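Local coordinates for uncharacterized DUF364 family protein (Pyrococcus horikoshii, PDB 3NPG) that is of unknown function but belongs to the DUF364 family and carries a putative heavy-metal chelation domain of Rossmann-like type, at residues A[227-231]-A[232-236]. Numbering follows the deposited sequence.
Sequences LVKLK and LGSFK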
loop_
_atom_site.group_PDB
_atom_site.type_symbol
_atom_site.label_atom_id
_atom_site.label_comp_id
_atom_site.label_asym_id
_atom_site.label_seq_id
_atom_site.Cartn_x
_atom_site.Cartn_y
_atom_site.Cartn_z
ATOM N N LEU A 227 -0.795 -14.206 26.557
ATOM C CA LEU A 227 0.389 -13.343 26.386
ATOM C C LEU A 227 1.463 -14.035 25.567
ATOM O O LEU A 227 2.115 -13.395 24.745
ATOM C CB LEU A 227 0.965 -12.922 27.750
ATOM C CG LEU A 227 0.319 -11.708 28.401
ATOM C CD1 LEU A 227 0.857 -11.496 29.787
ATOM C CD2 LEU A 227 0.528 -10.468 27.566
ATOM N N VAL A 228 1.637 -15.352 25.775
ATOM C CA VAL A 228 2.591 -16.157 25.012
ATOM C C VAL A 228 2.239 -16.112 23.526
ATOM O O VAL A 228 3.111 -15.867 22.697
ATOM C CB VAL A 228 2.659 -17.617 25.558
ATOM C CG1 VAL A 228 3.362 -18.548 24.572
ATOM C CG2 VAL A 228 3.344 -17.658 26.920
ATOM N N LYS A 229 0.947 -16.263 23.197
ATOM C CA LYS A 229 0.487 -16.232 21.809
ATOM C C LYS A 229 0.537 -14.821 21.223
ATOM O O LYS A 229 0.917 -14.663 20.064
ATOM C CB LYS A 229 -0.924 -16.839 21.683
ATOM C CG LYS A 229 -1.021 -18.297 22.181
ATOM C CD LYS A 229 -0.336 -19.290 21.235
ATOM C CE LYS A 229 -0.504 -20.713 21.708
ATOM N NZ LYS A 229 0.278 -21.665 20.880
ATOM N N LEU A 230 0.196 -13.781 22.036
ATOM C CA LEU A 230 0.262 -12.378 21.571
ATOM C C LEU A 230 1.696 -12.004 21.217
ATOM O O LEU A 230 1.934 -11.364 20.187
ATOM C CB LEU A 230 -0.281 -11.405 22.641
ATOM C CG LEU A 230 -1.801 -11.276 22.751
ATOM C CD1 LEU A 230 -2.175 -10.474 23.955
ATOM C CD2 LEU A 230 -2.397 -10.639 21.509
ATOM N N LYS A 231 2.663 -12.439 22.058
ATOM C CA LYS A 231 4.092 -12.195 21.838
ATOM C C LYS A 231 4.609 -12.990 20.635
ATOM O O LYS A 231 5.542 -12.545 19.964
ATOM C CB LYS A 231 4.899 -12.543 23.098
ATOM C CG LYS A 231 4.753 -11.530 24.219
ATOM C CD LYS A 231 5.188 -12.111 25.551
ATOM C CE LYS A 231 5.263 -11.049 26.610
ATOM N NZ LYS A 231 5.232 -11.625 27.973
ATOM N N LEU A 232 3.988 -14.164 20.352
ATOM C CA LEU A 232 4.372 -15.012 19.215
ATOM C C LEU A 232 3.733 -14.543 17.899
ATOM O O LEU A 232 4.108 -15.020 16.833
ATOM C CB LEU A 232 4.010 -16.488 19.484
ATOM C CG LEU A 232 4.991 -17.274 20.358
ATOM C CD1 LEU A 232 4.362 -18.539 20.863
ATOM C CD2 LEU A 232 6.272 -17.584 19.606
ATOM N N GLY A 233 2.779 -13.618 17.994
ATOM C CA GLY A 233 2.082 -13.079 16.831
ATOM C C GLY A 233 1.005 -14.003 16.293
ATOM O O GLY A 233 0.699 -13.970 15.099
ATOM N N SER A 234 0.434 -14.860 17.174
ATOM C CA SER A 234 -0.611 -15.817 16.800
ATOM C C SER A 234 -1.970 -15.331 17.283
ATOM O O SER A 234 -2.196 -15.248 18.493
ATOM C CB SER A 234 -0.306 -17.194 17.388
ATOM O OG SER A 234 -1.281 -18.155 17.015
ATOM N N PHE A 235 -2.870 -14.968 16.347
ATOM C CA PHE A 235 -4.193 -14.480 16.726
ATOM C C PHE A 235 -5.090 -15.592 17.247
ATOM O O PHE A 235 -5.688 -15.440 18.311
ATOM C CB PHE A 235 -4.874 -13.732 15.574
ATOM C CG PHE A 235 -6.297 -13.331 15.897
ATOM C CD1 PHE A 235 -6.563 -12.347 16.840
ATOM C CD2 PHE A 235 -7.370 -13.985 15.306
ATOM C CE1 PHE A 235 -7.876 -12.008 17.169
ATOM C CE2 PHE A 235 -8.683 -13.648 15.640
ATOM C CZ PHE A 235 -8.926 -12.662 16.569
ATOM N N LYS A 236 -5.212 -16.704 16.486
ATOM C CA LYS A 236 -6.069 -17.829 16.879
ATOM C C LYS A 236 -5.615 -18.486 18.190
ATOM O O LYS A 236 -6.437 -19.064 18.906
ATOM C CB LYS A 236 -6.180 -18.858 15.752
ATOM C CG LYS A 236 -7.366 -18.606 14.832
ATOM C CD LYS A 236 -7.499 -19.700 13.782
ATOM C CE LYS A 236 -8.859 -19.698 13.121
ATOM N NZ LYS A 236 -9.928 -20.158 14.052
#
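A Schellman motif ends helix 223-232, where Lys-229 and Leu-230 meet the residues that turn the chain toward the short helix 235-239. Its main tie runs from Ser-234 N to Lys-229 O, 2.9 Å and close to linear (167°). Gly-233 N reaches back to Leu-230 O in a longer, weak bond of 3.3 Å. Gly-233 has a positive phi of 78°, a conformation that a residue without a CB adopts at little cost. One residue earlier, Leu-232 N still makes a weak helical bond to Val-228 O (3.0 Å) and a second weak one to Lys-229 O.

On the flank of this last turn, Val-228 and Leu-232 run side by side, one helical turn apart, their CG1 and CD1 3.8 Å from each other. CG1 of Val-228 stands anti to the backbone N (chi1 165°), which brings it alongside the leucine methyl. Branched apolar residues suit this place because the second subunit covers it, Pro-65 of that chain packing on Val-228 and Phe-26 on Leu-232. The chain of Lys-229 is bent, and its NZ forms a salt bridge with Glu-63 of the same neighbouring subunit.

Ser-234 then serves as N-cap of the next helix: its OG accepts a weak hydrogen bond from Gly-237 N, as a short polar side chain can at a helix start. The Schellman glycine is thus followed directly by an N-cap, a compact link between two successive helices, here on the way from strand 214-220 to its antiparallel neighbour 242-248, outermost within this chain in the Rossmann-like sheet.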